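Endo-1,4-beta-xylanase (Pseudoalteromonas haloplanktis, PDB 1H12) hydrolyses internal beta-1,4 linkages of xylan as a cold-adapted endo-xylanase of glycoside hydrolase family 8. Local coordinates at residues N4-V9 and A354-G359; Q22-T27 and F364-W369; L198-Y203 and E279-R284; P206-Y211 and G395-Y400. One frame throughout, in Å; residues are numbered along the deposited sequence.

Contact 1 (N4-V9 and A354-G359); sequences NNPSSV and ASTNAG
Ser-355 meets Pro-6 through its backbone: the carbonyl O lies 3.9 Å from Pro-6 CD. Its side chain turns to its own segment. Ser-355 OG accepts from Asn-357 N at 3.1 Å, which makes an ST turn and fixes the bend before the next helix. Thr-356 and Asn-4 carry the contact between them. Thr-356 CA gives a C-H...O contact to Asn-4 O at 3.4 Å, and its CB and CG2 both pack against the same oxygen. Thr-356 OG1 sits between the backbone N and the carbonyl carbon (chi1 61°). This leaves CG2 beside the backbone N, within 4.2 Å of Pro-6 CD, while OG1 bonds to Asn-307. In return, Asn-4 CB rests on Thr-356 O at 3.5 Å. Asn-357 is the N-cap of helix 358-369, and its OD1 accepts from Gln-360 N. At Ala-358 a water does the joining. It accepts from Ala-358 N at 2.9 Å and from Asn-4 ND2 at 3.1 Å, and gives a weak bond to Thr-356 O. No direct hydrogen bond links the two segments, so water and van der Waals contact hold the N-terminal arm here. The arm lies across the loop between helices 342-351 and 358-369. Helix 300-318 packs on Ala-354 and Thr-356, while Pro-6 also touches Ala-298, in the loop between helices 283-296 and 300-318.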
# COMPACT_ATOMS: atom_id res chain seq x y z
N ASN A 4 23.51 -3.86 5.46
CA ASN A 4 23.24 -4.95 4.57
C ASN A 4 23.02 -6.26 5.26
O ASN A 4 22.93 -7.30 4.57
CB ASN A 4 24.31 -5.04 3.51
CG ASN A 4 25.61 -5.58 4.04
OD1 ASN A 4 25.86 -5.53 5.20
ND2 ASN A 4 26.40 -6.13 3.17
N ASN A 5 22.84 -6.24 6.56
CA ASN A 5 22.53 -7.43 7.32
C ASN A 5 21.29 -7.19 8.22
O ASN A 5 21.37 -7.15 9.43
CB ASN A 5 23.75 -7.76 8.23
CG ASN A 5 23.65 -9.11 8.88
OD1 ASN A 5 22.90 -10.01 8.39
ND2 ASN A 5 24.42 -9.31 9.99
N PRO A 6 20.14 -6.98 7.59
CA PRO A 6 18.94 -6.65 8.37
C PRO A 6 18.62 -7.69 9.38
O PRO A 6 18.73 -8.88 9.12
CB PRO A 6 17.88 -6.52 7.30
CG PRO A 6 18.35 -7.38 6.19
CD PRO A 6 19.90 -7.09 6.14
N SER A 7 18.20 -7.25 10.57
CA SER A 7 17.89 -8.16 11.65
C SER A 7 16.76 -9.10 11.39
O SER A 7 15.78 -8.74 10.75
CB SER A 7 17.58 -7.36 12.91
OG SER A 7 17.41 -8.25 14.02
N SER A 8 16.87 -10.34 11.91
CA SER A 8 15.77 -11.30 11.90
C SER A 8 14.72 -10.94 12.93
O SER A 8 13.69 -11.56 12.95
CB SER A 8 16.27 -12.70 12.18
OG SER A 8 16.92 -12.75 13.41
N VAL A 9 15.00 -10.00 13.79
CA VAL A 9 14.04 -9.52 14.80
C VAL A 9 13.51 -8.20 14.30
O VAL A 9 14.26 -7.27 14.02
CB VAL A 9 14.69 -9.29 16.18
CG1 VAL A 9 13.74 -8.76 17.20
CG2 VAL A 9 15.28 -10.61 16.71
N ALA A 354 14.90 -4.99 3.07
CA ALA A 354 15.17 -6.42 2.98
C ALA A 354 16.39 -6.73 2.12
O ALA A 354 16.71 -7.91 1.97
CB ALA A 354 13.97 -7.19 2.44
N SER A 355 17.05 -5.73 1.56
CA SER A 355 18.21 -5.94 0.63
C SER A 355 19.49 -6.22 1.43
O SER A 355 19.69 -5.71 2.52
CB SER A 355 18.45 -4.65 -0.19
OG SER A 355 19.68 -4.80 -1.02
N THR A 356 20.36 -7.02 0.80
CA THR A 356 21.70 -7.28 1.37
C THR A 356 22.81 -6.79 0.51
O THR A 356 23.96 -7.17 0.75
CB THR A 356 21.86 -8.77 1.71
OG1 THR A 356 21.73 -9.56 0.53
CG2 THR A 356 20.88 -9.27 2.67
N ASN A 357 22.51 -5.96 -0.49
CA ASN A 357 23.47 -5.50 -1.47
C ASN A 357 23.64 -3.99 -1.36
O ASN A 357 22.81 -3.22 -1.79
CB ASN A 357 23.02 -5.94 -2.86
CG ASN A 357 24.01 -5.62 -3.95
OD1 ASN A 357 24.65 -4.55 -4.02
ND2 ASN A 357 24.12 -6.59 -4.88
N ALA A 358 24.75 -3.54 -0.80
CA ALA A 358 24.99 -2.11 -0.58
C ALA A 358 25.08 -1.35 -1.86
O ALA A 358 24.63 -0.19 -1.91
CB ALA A 358 26.25 -1.93 0.32
N GLY A 359 25.64 -1.92 -2.90
CA GLY A 359 25.69 -1.27 -4.19
C GLY A 359 24.29 -1.00 -4.78
O GLY A 359 24.03 0.10 -5.27
O HOH W 1 26.83 -5.31 0.21

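Contact 2 (Q22-T27 and F364-W369); sequences QEMGKT and FFNEFW
Lys-26 lays its aliphatic chain over one face of the Trp-369 indole. Lys-26 CG stands 3.7 Å from the centroid of the Trp-369 five-membered ring, a CH-pi contact. A bend at chi2 (-47°) carries Lys-26 CD to 3.6 Å from Trp-369 CD1. Lys-26 NZ then donates to Asn-366 OD1 at 2.6 Å, in the plane of the amide carbonyl. An alanine here would probably leave Asn-366 OD1 without its ammonium partner and open a gap over the Trp-369 five-membered ring. Beside this pair, Met-24 CG sits over a face of the Phe-365 ring, 4.0 Å from its centroid. Met-24 SD makes an oblique Met-aromatic contact with the same ring. Lys-26 CG also reaches the edge of the Phe-365 ring, so one methylene touches both aromatics. Met-24 and Lys-26 flank Gly-25, the C-prime residue of a Schellman motif that ends helix 20-23. The motif turns both side chains toward helix 358-369. A water accepts from Asn-366 ND2 at 3.0 Å and donates to Met-24 O at 2.9 Å. Farther out, Asn-366 ND2 also bonds to Asn-362 O one helical turn back. Lys-32 makes a cation-pi contact with Trp-369, and Phe-2 packs on Met-24.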
# COMPACT_ATOMS: atom_id res chain seq x y z
N GLN A 22 19.17 7.87 7.05
CA GLN A 22 20.34 8.17 7.89
C GLN A 22 21.46 7.20 7.61
O GLN A 22 22.64 7.59 7.54
CB GLN A 22 19.93 8.12 9.36
CG GLN A 22 20.99 8.52 10.32
CD GLN A 22 20.38 8.52 11.74
OE1 GLN A 22 19.99 7.48 12.28
NE2 GLN A 22 20.20 9.69 12.29
N GLU A 23 21.15 5.91 7.48
CA GLU A 23 22.15 4.94 7.09
C GLU A 23 22.85 5.34 5.80
O GLU A 23 24.08 5.13 5.65
CB GLU A 23 21.53 3.53 6.91
CG GLU A 23 20.96 2.94 8.18
CD GLU A 23 20.35 1.57 8.00
OE1 GLU A 23 20.64 0.91 6.96
OE2 GLU A 23 19.58 1.14 8.92
N MET A 24 22.11 5.94 4.89
CA MET A 24 22.60 6.31 3.58
C MET A 24 23.28 7.69 3.62
O MET A 24 23.63 8.21 2.59
CB MET A 24 21.44 6.31 2.56
CG MET A 24 20.85 4.93 2.36
SD MET A 24 22.07 3.67 1.87
CE MET A 24 22.46 4.14 0.37
N GLY A 25 23.43 8.25 4.79
CA GLY A 25 24.21 9.51 4.94
C GLY A 25 23.49 10.77 4.62
O GLY A 25 24.12 11.84 4.43
N LYS A 26 22.14 10.72 4.56
CA LYS A 26 21.40 11.88 4.22
C LYS A 26 21.20 12.80 5.41
O LYS A 26 21.24 12.37 6.56
CB LYS A 26 20.02 11.49 3.61
CG LYS A 26 20.17 10.63 2.43
CD LYS A 26 21.21 11.09 1.39
CE LYS A 26 21.29 10.16 0.19
NZ LYS A 26 22.45 10.54 -0.74
N THR A 27 20.97 14.05 5.13
CA THR A 27 20.73 15.03 6.17
C THR A 27 19.36 15.70 5.98
O THR A 27 18.74 15.57 4.91
CB THR A 27 21.87 16.17 6.13
OG1 THR A 27 21.85 16.75 4.82
CG2 THR A 27 23.16 15.57 6.17
N PHE A 364 19.45 2.43 -5.82
CA PHE A 364 17.99 2.56 -5.72
C PHE A 364 17.65 3.66 -4.70
O PHE A 364 16.72 4.42 -4.92
CB PHE A 364 17.31 1.27 -5.40
CG PHE A 364 17.19 0.32 -6.58
CD1 PHE A 364 16.10 0.41 -7.41
CD2 PHE A 364 18.18 -0.60 -6.87
CE1 PHE A 364 15.99 -0.41 -8.53
CE2 PHE A 364 18.08 -1.43 -8.00
CZ PHE A 364 16.98 -1.28 -8.82
N PHE A 365 18.39 3.76 -3.61
CA PHE A 365 18.03 4.76 -2.65
C PHE A 365 18.26 6.17 -3.20
O PHE A 365 17.42 7.07 -3.05
CB PHE A 365 18.78 4.61 -1.32
CG PHE A 365 18.23 5.55 -0.30
CD1 PHE A 365 17.08 5.22 0.40
CD2 PHE A 365 18.77 6.81 -0.10
CE1 PHE A 365 16.51 6.12 1.27
CE2 PHE A 365 18.17 7.69 0.80
CZ PHE A 365 17.05 7.33 1.46
N ASN A 366 19.43 6.37 -3.83
CA ASN A 366 19.72 7.70 -4.36
C ASN A 366 18.81 8.10 -5.49
O ASN A 366 18.45 9.28 -5.63
CB ASN A 366 21.22 7.83 -4.66
CG ASN A 366 21.98 7.98 -3.33
OD1 ASN A 366 21.72 8.91 -2.65
ND2 ASN A 366 22.76 7.04 -2.95
N GLU A 367 18.36 7.15 -6.30
CA GLU A 367 17.40 7.45 -7.36
C GLU A 367 16.09 7.95 -6.76
O GLU A 367 15.39 8.74 -7.41
CB GLU A 367 17.15 6.27 -8.27
CG GLU A 367 18.37 6.03 -9.13
CD GLU A 367 18.21 4.92 -10.11
OE1 GLU A 367 17.02 4.56 -10.34
OE2 GLU A 367 19.29 4.47 -10.69
N PHE A 368 15.71 7.46 -5.60
CA PHE A 368 14.51 7.95 -4.90
C PHE A 368 14.76 9.30 -4.21
O PHE A 368 13.97 10.21 -4.34
CB PHE A 368 14.05 6.91 -3.88
CG PHE A 368 13.04 7.41 -2.90
CD1 PHE A 368 11.73 7.70 -3.26
CD2 PHE A 368 13.38 7.63 -1.60
CE1 PHE A 368 10.80 8.18 -2.41
CE2 PHE A 368 12.45 8.14 -0.71
CZ PHE A 368 11.16 8.40 -1.11
N TRP A 369 15.85 9.40 -3.49
CA TRP A 369 16.10 10.56 -2.66
C TRP A 369 16.39 11.82 -3.49
O TRP A 369 16.14 12.94 -3.02
CB TRP A 369 17.26 10.29 -1.70
CG TRP A 369 17.36 11.23 -0.52
CD1 TRP A 369 18.24 12.24 -0.36
CD2 TRP A 369 16.50 11.25 0.60
NE1 TRP A 369 17.99 12.87 0.83
CE2 TRP A 369 16.92 12.29 1.43
CE3 TRP A 369 15.38 10.49 0.98
CZ2 TRP A 369 16.36 12.55 2.63
CZ3 TRP A 369 14.80 10.74 2.17
CH2 TRP A 369 15.26 11.80 2.99
O HOH W 2 23.90 7.55 -0.21

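Contact 3 (L198-Y203 and E279-R284); sequences LTDPSY and EFDAWR
Asp-200 and Asp-281 point at each other from the two segments and cross at about a right angle. Their carboxylate planes are 48° apart, and the OD2 atoms of Asp-200 and Asp-281 lie only 2.5 Å apart. Asp-200 CG is anti to the backbone N (chi1 180°), which carries it toward Asp-281. Asp-200 CB lies over the centre of the Tyr-203 ring. Ser-202 OG donates to Asp-200 OD1 at 2.8 Å, from above the carboxylate plane, 48° out of it. The same hydroxyl lies over a face of the Arg-284 guanidinium, where the angle is too poor for a bond. Ser-202 CB presses on Asp-281 O at 3.1 Å. Arg-284 NH1 forms a salt bridge with Asp-281 OD1 at 3.2 Å, whose two hydrogen bonds, from NH1 and NH2, are weak; NH2 also nears the Tyr-203 ring edge. A water accepts a hydrogen bond from Tyr-203 OH at 2.6 Å and donates one to Asp-281 OD2 at 2.8 Å. An alanine in place of Asp-200 would probably set the Ser-202 hydroxyl free to turn and leave Asp-281 OD2 without its close oxygen neighbour. Arg-284 also forms salt bridges to Asp-144 and Glu-78 and bonds to Tyr-381 OH. Its side chain, about 13 Å from the bound xylopyranose, thus ties together acids from separate parts of the (alpha/alpha)6 barrel of family 8.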
# COMPACT_ATOMS: atom_id res chain seq x y z
N LEU A 198 -8.26 -16.52 -6.06
CA LEU A 198 -7.63 -15.35 -6.66
C LEU A 198 -7.19 -14.33 -5.62
O LEU A 198 -8.03 -13.87 -4.80
CB LEU A 198 -8.56 -14.70 -7.66
CG LEU A 198 -7.97 -13.56 -8.46
CD1 LEU A 198 -6.85 -14.06 -9.34
CD2 LEU A 198 -9.06 -12.85 -9.29
N THR A 199 -5.94 -14.00 -5.63
CA THR A 199 -5.42 -12.95 -4.79
C THR A 199 -4.58 -12.00 -5.65
O THR A 199 -4.34 -12.24 -6.83
CB THR A 199 -4.69 -13.51 -3.58
OG1 THR A 199 -4.44 -12.49 -2.60
CG2 THR A 199 -3.36 -14.16 -3.93
N ASP A 200 -4.17 -10.90 -5.04
CA ASP A 200 -3.33 -9.86 -5.67
C ASP A 200 -2.15 -9.74 -4.75
O ASP A 200 -2.31 -9.31 -3.60
CB ASP A 200 -4.16 -8.60 -5.79
CG ASP A 200 -3.47 -7.43 -6.41
OD1 ASP A 200 -2.29 -7.21 -6.21
OD2 ASP A 200 -4.21 -6.65 -7.14
N PRO A 201 -0.96 -10.18 -5.16
CA PRO A 201 0.21 -10.13 -4.27
C PRO A 201 0.38 -8.84 -3.55
O PRO A 201 0.79 -8.84 -2.39
CB PRO A 201 1.36 -10.56 -5.19
CG PRO A 201 0.70 -11.55 -6.13
CD PRO A 201 -0.67 -10.92 -6.41
N SER A 202 0.13 -7.73 -4.21
CA SER A 202 0.32 -6.40 -3.59
C SER A 202 -0.56 -6.15 -2.37
O SER A 202 -0.29 -5.24 -1.61
CB SER A 202 0.08 -5.28 -4.60
OG SER A 202 -1.29 -5.04 -4.81
N TYR A 203 -1.60 -6.95 -2.19
CA TYR A 203 -2.48 -6.81 -1.05
C TYR A 203 -1.94 -7.48 0.21
O TYR A 203 -2.49 -7.32 1.30
CB TYR A 203 -3.85 -7.38 -1.34
CG TYR A 203 -4.66 -6.73 -2.44
CD1 TYR A 203 -4.18 -5.65 -3.20
CD2 TYR A 203 -5.94 -7.18 -2.72
CE1 TYR A 203 -4.97 -5.08 -4.18
CE2 TYR A 203 -6.72 -6.62 -3.70
CZ TYR A 203 -6.24 -5.55 -4.43
OH TYR A 203 -7.05 -4.96 -5.39
N GLU A 279 2.97 -4.75 -13.03
CA GLU A 279 2.36 -3.48 -13.36
C GLU A 279 2.18 -2.67 -12.08
O GLU A 279 2.88 -2.87 -11.09
CB GLU A 279 1.09 -3.68 -14.21
CG GLU A 279 0.09 -4.66 -13.65
CD GLU A 279 -0.22 -4.44 -12.18
OE1 GLU A 279 -1.19 -3.72 -11.82
OE2 GLU A 279 0.58 -4.98 -11.36
N PHE A 280 1.27 -1.70 -12.08
CA PHE A 280 1.15 -0.76 -11.00
C PHE A 280 0.91 -1.40 -9.64
O PHE A 280 1.56 -1.00 -8.68
CB PHE A 280 0.07 0.26 -11.37
CG PHE A 280 0.28 0.75 -12.84
CD1 PHE A 280 1.30 1.66 -13.09
CD2 PHE A 280 -0.38 0.15 -13.96
CE1 PHE A 280 1.59 2.08 -14.41
CE2 PHE A 280 -0.06 0.58 -15.24
CZ PHE A 280 0.91 1.53 -15.44
N ASP A 281 0.00 -2.36 -9.53
CA ASP A 281 -0.18 -3.04 -8.27
C ASP A 281 1.11 -3.75 -7.85
O ASP A 281 1.57 -3.64 -6.72
CB ASP A 281 -1.32 -4.05 -8.30
CG ASP A 281 -2.67 -3.51 -7.96
OD1 ASP A 281 -2.78 -2.25 -7.76
OD2 ASP A 281 -3.64 -4.27 -7.82
N ALA A 282 1.68 -4.50 -8.80
CA ALA A 282 2.85 -5.31 -8.50
C ALA A 282 4.01 -4.52 -7.99
O ALA A 282 4.84 -5.05 -7.24
CB ALA A 282 3.23 -6.15 -9.70
N TRP A 283 4.13 -3.24 -8.35
CA TRP A 283 5.17 -2.38 -7.82
C TRP A 283 5.27 -2.49 -6.30
O TRP A 283 6.36 -2.37 -5.74
CB TRP A 283 4.95 -0.90 -8.10
CG TRP A 283 4.99 -0.42 -9.52
CD1 TRP A 283 5.26 -1.11 -10.67
CD2 TRP A 283 4.71 0.92 -9.92
NE1 TRP A 283 5.16 -0.27 -11.74
CE2 TRP A 283 4.81 0.98 -11.30
CE3 TRP A 283 4.39 2.09 -9.22
CZ2 TRP A 283 4.58 2.16 -11.97
CZ3 TRP A 283 4.18 3.24 -9.87
CH2 TRP A 283 4.25 3.27 -11.24
N ARG A 284 4.11 -2.59 -5.66
CA ARG A 284 4.07 -2.51 -4.21
C ARG A 284 4.53 -3.78 -3.51
O ARG A 284 4.75 -3.74 -2.31
CB ARG A 284 2.62 -2.16 -3.73
CG ARG A 284 2.12 -0.84 -4.27
CD ARG A 284 0.87 -0.36 -3.57
NE ARG A 284 -0.32 -1.19 -3.66
CZ ARG A 284 -1.20 -1.16 -4.64
NH1 ARG A 284 -0.95 -0.49 -5.74
NH2 ARG A 284 -2.33 -1.76 -4.51
O HOH W 3 -1.03 -2.65 -1.22
O HOH W 4 -5.88 -3.03 -6.71

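Contact 4 (P206-Y211 and G395-Y400); sequences PAFYDY and GNFKFY
Phe-399 is the bump of this contact, and the hollow lies on one side of helix 206-215, between Ala-207, Phe-208 and Tyr-211. The end of its ring enters first. Phe-399 CZ reaches Ala-207 CB at 3.7 Å, and Phe-399 CE2 comes to 3.4 Å from Ala-207 O. Higher on the ring, Phe-399 CD2 lies 3.7 Å from Tyr-211 CB. Phe-208 closes the hollow beside the ring tip, with its CD1 at 4.1 Å from Phe-399 CZ. The Tyr-211 ring flanks Phe-399 obliquely, with centroids 5.0 Å apart and planes at 53°. Tyr-211 CG is anti to the backbone N (chi1 176°), and the ring passes Phe-399 toward Tyr-400. There Tyr-211 OH donates to Tyr-400 O at 2.7 Å, from 38° above the carbonyl plane. This bond satisfies a buried hydroxyl and ties down the chain just past the bump. A second, smaller fit lies farther along the same edge of Phe-208. Phe-208 CE1 meets Phe-397 CE1 at 4.1 Å, edge to edge. In the (alpha/alpha)6 barrel of family 8 enzymes, the contact joins the C-terminal tail to helix 206-215. Phe-208 stacks on Phe-151 of helix 143-160, which also touches Tyr-211 and Tyr-400. His-392 of helix 379-392 stacks on Phe-397. Helix 283-296 packs Met-296 on Ala-207 and Leu-295 on Phe-399, and Tyr-12 of helix 11-14 meets the Phe-399 ring edge-to-face.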
# COMPACT_ATOMS: atom_id res chain seq x y z
N PRO A 206 2.14 -8.88 5.49
CA PRO A 206 2.01 -9.83 6.59
C PRO A 206 2.08 -9.18 7.98
O PRO A 206 1.31 -9.53 8.86
CB PRO A 206 3.12 -10.84 6.33
CG PRO A 206 3.26 -10.82 4.84
CD PRO A 206 3.08 -9.36 4.45
N ALA A 207 2.94 -8.19 8.15
CA ALA A 207 3.10 -7.54 9.43
C ALA A 207 1.82 -6.87 9.86
O ALA A 207 1.57 -6.75 11.07
CB ALA A 207 4.24 -6.54 9.38
N PHE A 208 1.01 -6.35 8.93
CA PHE A 208 -0.27 -5.77 9.34
C PHE A 208 -1.12 -6.81 10.07
O PHE A 208 -1.80 -6.49 11.03
CB PHE A 208 -1.07 -5.22 8.14
CG PHE A 208 -0.62 -3.90 7.59
CD1 PHE A 208 0.52 -3.26 8.01
CD2 PHE A 208 -1.43 -3.27 6.64
CE1 PHE A 208 0.89 -2.04 7.45
CE2 PHE A 208 -1.05 -2.09 6.07
CZ PHE A 208 0.10 -1.46 6.47
N TYR A 209 -1.12 -8.05 9.58
CA TYR A 209 -1.96 -9.08 10.18
C TYR A 209 -1.46 -9.41 11.59
O TYR A 209 -2.27 -9.66 12.49
CB TYR A 209 -2.01 -10.31 9.31
CG TYR A 209 -2.31 -10.03 7.85
CD1 TYR A 209 -3.36 -9.24 7.44
CD2 TYR A 209 -1.49 -10.57 6.88
CE1 TYR A 209 -3.59 -9.01 6.10
CE2 TYR A 209 -1.71 -10.32 5.53
CZ TYR A 209 -2.74 -9.55 5.13
OH TYR A 209 -2.88 -9.33 3.77
N ASP A 210 -0.13 -9.42 11.80
CA ASP A 210 0.38 -9.61 13.15
C ASP A 210 -0.02 -8.48 14.07
O ASP A 210 -0.34 -8.71 15.23
CB ASP A 210 1.91 -9.71 13.08
CG ASP A 210 2.41 -11.02 12.56
OD1 ASP A 210 1.99 -12.04 13.15
OD2 ASP A 210 3.19 -11.07 11.61
N TYR A 211 -0.01 -7.24 13.56
CA TYR A 211 -0.48 -6.09 14.34
C TYR A 211 -1.99 -6.24 14.64
O TYR A 211 -2.42 -6.01 15.78
CB TYR A 211 -0.19 -4.82 13.51
CG TYR A 211 -0.69 -3.54 14.12
CD1 TYR A 211 -0.08 -2.96 15.20
CD2 TYR A 211 -1.79 -2.89 13.57
CE1 TYR A 211 -0.57 -1.78 15.75
CE2 TYR A 211 -2.23 -1.68 14.07
CZ TYR A 211 -1.66 -1.15 15.20
OH TYR A 211 -2.21 0.00 15.72
N GLY A 395 12.25 6.08 9.33
CA GLY A 395 11.92 5.58 10.63
C GLY A 395 10.59 6.09 11.18
O GLY A 395 10.37 5.92 12.38
N ASN A 396 9.70 6.60 10.35
CA ASN A 396 8.46 7.13 10.81
C ASN A 396 7.28 6.20 10.64
O ASN A 396 6.17 6.55 11.06
CB ASN A 396 8.14 8.47 10.12
CG ASN A 396 8.91 9.63 10.69
OD1 ASN A 396 9.83 10.22 10.02
ND2 ASN A 396 8.60 9.99 11.88
N PHE A 397 7.45 5.06 9.97
CA PHE A 397 6.36 4.11 9.76
C PHE A 397 6.42 3.10 10.92
O PHE A 397 7.26 2.21 10.91
CB PHE A 397 6.42 3.48 8.41
CG PHE A 397 5.11 2.83 7.99
CD1 PHE A 397 4.68 1.66 8.53
CD2 PHE A 397 4.31 3.43 7.06
CE1 PHE A 397 3.45 1.07 8.11
CE2 PHE A 397 3.13 2.84 6.60
CZ PHE A 397 2.70 1.69 7.17
N LYS A 398 5.62 3.33 11.94
CA LYS A 398 5.67 2.58 13.19
C LYS A 398 4.34 1.96 13.51
O LYS A 398 3.30 2.44 13.09
CB LYS A 398 6.10 3.48 14.34
CG LYS A 398 7.44 4.15 14.17
CD LYS A 398 7.81 4.94 15.43
CE LYS A 398 9.21 5.59 15.35
NZ LYS A 398 9.49 6.42 16.48
N PHE A 399 4.36 0.89 14.32
CA PHE A 399 3.15 0.26 14.82
C PHE A 399 2.89 0.73 16.25
O PHE A 399 3.74 0.54 17.14
CB PHE A 399 3.27 -1.26 14.83
CG PHE A 399 3.26 -1.93 13.49
CD1 PHE A 399 3.28 -1.25 12.27
CD2 PHE A 399 3.23 -3.31 13.44
CE1 PHE A 399 3.26 -1.97 11.07
CE2 PHE A 399 3.26 -4.03 12.25
CZ PHE A 399 3.24 -3.35 11.06
N TYR A 400 1.76 1.35 16.47
CA TYR A 400 1.35 1.86 17.79
C TYR A 400 0.27 0.94 18.35
O TYR A 400 -0.86 0.91 17.89
CB TYR A 400 0.78 3.31 17.65
CG TYR A 400 1.79 4.31 17.18
CD1 TYR A 400 2.05 4.54 15.84
CD2 TYR A 400 2.54 5.04 18.10
CE1 TYR A 400 2.99 5.46 15.44
CE2 TYR A 400 3.45 5.98 17.71
CZ TYR A 400 3.71 6.18 16.37
OH TYR A 400 4.66 7.08 16.01

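From the N terminus, the chain first gives residues 4-9 to contact 1 and then 22-27 to contact 2. Both close very long loops onto helix 358-369, contact 1 at its start and contact 2 near its end. Their segments alternate, so the two loops cross. Contact 3 closes a much shorter loop, from 198-203 to 279-284, and lies wholly within the spans of contacts 1 and 2. Contact 4 starts just after 198-203 and returns at 395-400, so it crosses all three. Contacts 3 and 4 touch, with Tyr-203 O 3.2 Å from Tyr-209 OH. The four contacts tie the N-terminal arm to helix 358-369, the 198-203 loop to the start of helix 283-296, and helix 206-215 to the C-terminal tail.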